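Local coordinates for AP endonuclease, family 2 (Brucella melitensis biovar Abortus, PDB 3NGF), which probably interconverts hydroxypyruvate and tartronate semialdehyde as a manganese-dependent isomerase built on a TIM barrel, at residues T146-P151 / N179-L184. Residues are numbered along the deposited sequence; the frame is centred on the assembly and turned at random.
Sequences TVLVEP and NVAVQL. With MN (manganese (II) ion), chain C.
The carbonyl O of Val149 accepts the backbone N-H of Gln183, O to N 2.8 Å, in a nearly straight bond (174° at the hydrogen). The CA of Val182 also approaches this oxygen. The bond belongs to a ladder between two parallel neighbours of a TIM barrel, strands 146-149 and 180-185. Helix 165-175 lies between them in sequence, making a beta-alpha-beta unit. Further back, Val147 N donates to Asn179 O, Ala181 N to Val147 O and Val149 N to Ala181 O.

Val147, Val149, Val180 and Val182 point outward to the surrounding helices. Val147 and Val180 lie side by side, with CG1 of the first 3.6 Å from CG2 of the second. Phe133 of helix 122-140 touches both. On the inner face, Leu148 CD2 rests 3.7 Å from Ala181 CB, while its CD1 meets Gln183 CB.

The C-terminal ends of the strands lead to the metal site. Glu150 has CG anti to the backbone N (chi1 -169°), and the extended chain brings OE2 to 2.2 Å from manganese. Asp185, Gln211 and Glu247 also bind the ion. Glu150 and Glu247 are the two predicted proton donor/acceptors. The Gln183 amide stacks against the Glu150 carboxylate, the two planes 23° apart. Gln183 NE2 does not hydrogen-bond to Glu150; it bonds to OE1 of the metal ligand Gln211, so Gln183 probably helps position that ligand in the second shell. Gln183 OE1 is buried and has no polar partner in the model. Near Pro151, one water bridges the two backbones, donating to Pro151 O at 2.7 Å and to Gln183 O at 2.8 Å.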
loop_
_atom_site.group_PDB
_atom_site.type_symbol
_atom_site.label_atom_id
_atom_site.label_comp_id
_atom_site.label_asym_id
_atom_site.label_seq_id
_atom_site.Cartn_x
_atom_site.Cartn_y
_atom_site.Cartn_z
ATOM N N THR A 146 3.213 11.820 -0.258
ATOM C CA THR A 146 2.205 11.482 -1.258
ATOM C C THR A 146 1.122 10.597 -0.601
ATOM O O THR A 146 1.431 9.759 0.238
ATOM C CB THR A 146 2.843 10.731 -2.444
ATOM O OG1 THR A 146 3.710 11.611 -3.167
ATOM C CG2 THR A 146 1.770 10.146 -3.421
ATOM N N VAL A 147 -0.148 10.830 -0.947
ATOM C CA VAL A 147 -1.258 9.985 -0.505
ATOM C C VAL A 147 -1.733 9.122 -1.661
ATOM O O VAL A 147 -1.907 9.615 -2.781
ATOM C CB VAL A 147 -2.445 10.808 0.078
ATOM C CG1 VAL A 147 -2.956 11.870 -0.891
ATOM C CG2 VAL A 147 -3.579 9.891 0.565
ATOM N N LEU A 148 -1.978 7.845 -1.380
ATOM C CA LEU A 148 -2.380 6.908 -2.414
ATOM C C LEU A 148 -3.760 6.345 -2.220
ATOM O O LEU A 148 -4.234 6.163 -1.089
ATOM C CB LEU A 148 -1.406 5.725 -2.488
ATOM C CG LEU A 148 0.067 6.034 -2.707
ATOM C CD1 LEU A 148 0.882 4.714 -2.771
ATOM C CD2 LEU A 148 0.283 6.929 -3.937
ATOM N N VAL A 149 -4.369 6.014 -3.360
ATOM C CA VAL A 149 -5.594 5.220 -3.417
ATOM C C VAL A 149 -5.200 3.850 -3.944
ATOM O O VAL A 149 -4.468 3.753 -4.944
ATOM C CB VAL A 149 -6.679 5.879 -4.341
ATOM C CG1 VAL A 149 -6.118 6.293 -5.741
ATOM C CG2 VAL A 149 -7.938 4.949 -4.499
ATOM N N GLU A 150 -5.683 2.797 -3.279
ATOM C CA GLU A 150 -5.377 1.409 -3.673
ATOM C C GLU A 150 -6.625 0.648 -4.091
ATOM O O GLU A 150 -7.431 0.278 -3.232
ATOM C CB GLU A 150 -4.749 0.618 -2.540
ATOM C CG GLU A 150 -4.183 -0.733 -3.015
ATOM C CD GLU A 150 -3.790 -1.706 -1.909
ATOM O OE1 GLU A 150 -3.963 -1.456 -0.704
ATOM O OE2 GLU A 150 -3.276 -2.765 -2.289
ATOM N N PRO A 151 -6.774 0.391 -5.393
ATOM C CA PRO A 151 -7.851 -0.537 -5.807
ATOM C C PRO A 151 -7.646 -1.915 -5.184
ATOM O O PRO A 151 -6.531 -2.440 -5.188
ATOM C CB PRO A 151 -7.697 -0.590 -7.333
ATOM C CG PRO A 151 -7.002 0.686 -7.681
ATOM C CD PRO A 151 -6.075 0.964 -6.549
ATOM N N ASN A 179 0.713 15.428 -5.558
ATOM C CA ASN A 179 1.128 14.429 -4.551
ATOM C C ASN A 179 0.006 13.410 -4.208
ATOM O O ASN A 179 -0.156 12.983 -3.053
ATOM C CB ASN A 179 1.704 15.102 -3.299
ATOM C CG ASN A 179 0.686 15.895 -2.536
ATOM O OD1 ASN A 179 -0.175 16.579 -3.130
ATOM N ND2 ASN A 179 0.778 15.836 -1.203
ATOM N N VAL A 180 -0.733 13.002 -5.236
ATOM C CA VAL A 180 -1.725 11.941 -5.116
ATOM C C VAL A 180 -1.456 10.978 -6.267
ATOM O O VAL A 180 -1.171 11.431 -7.399
ATOM C CB VAL A 180 -3.159 12.491 -5.211
ATOM C CG1 VAL A 180 -4.181 11.387 -5.224
ATOM C CG2 VAL A 180 -3.455 13.459 -4.071
ATOM N N ALA A 181 -1.503 9.672 -5.992
ATOM C CA ALA A 181 -1.324 8.649 -7.027
ATOM C C ALA A 181 -1.985 7.344 -6.643
ATOM O O ALA A 181 -2.652 7.247 -5.625
ATOM C CB ALA A 181 0.156 8.430 -7.346
ATOM N N VAL A 182 -1.811 6.353 -7.499
ATOM C CA VAL A 182 -2.374 5.026 -7.317
ATOM C C VAL A 182 -1.331 4.094 -6.692
ATOM O O VAL A 182 -0.124 4.177 -6.994
ATOM C CB VAL A 182 -2.818 4.451 -8.666
ATOM C CG1 VAL A 182 -3.382 2.987 -8.514
ATOM C CG2 VAL A 182 -3.887 5.371 -9.305
ATOM N N GLN A 183 -1.798 3.250 -5.773
ATOM C CA GLN A 183 -1.026 2.142 -5.240
ATOM C C GLN A 183 -1.430 0.901 -6.053
ATOM O O GLN A 183 -2.563 0.433 -5.956
ATOM C CB GLN A 183 -1.352 1.968 -3.763
ATOM C CG GLN A 183 -0.622 0.825 -3.045
ATOM C CD GLN A 183 -0.817 0.880 -1.556
ATOM O OE1 GLN A 183 -0.913 1.951 -0.971
ATOM N NE2 GLN A 183 -0.851 -0.283 -0.916
ATOM N N LEU A 184 -0.510 0.417 -6.878
ATOM C CA LEU A 184 -0.763 -0.687 -7.821
ATOM C C LEU A 184 -0.332 -2.024 -7.198
ATOM O O LEU A 184 0.858 -2.386 -7.228
ATOM C CB LEU A 184 0.023 -0.410 -9.107
ATOM C CG LEU A 184 0.014 -1.449 -10.229
ATOM C CD1 LEU A 184 -1.416 -1.831 -10.602
ATOM C CD2 LEU A 184 0.826 -0.972 -11.461
HETATM MN MN MN C . -2.259 -4.299 -1.166
HETATM O O HOH W 1 -2.458 -2.737 0.735
HETATM O O HOH W 2 -4.115 -1.924 -6.337
HETATM O O HOH W 3 -4.113 -5.253 -0.271
#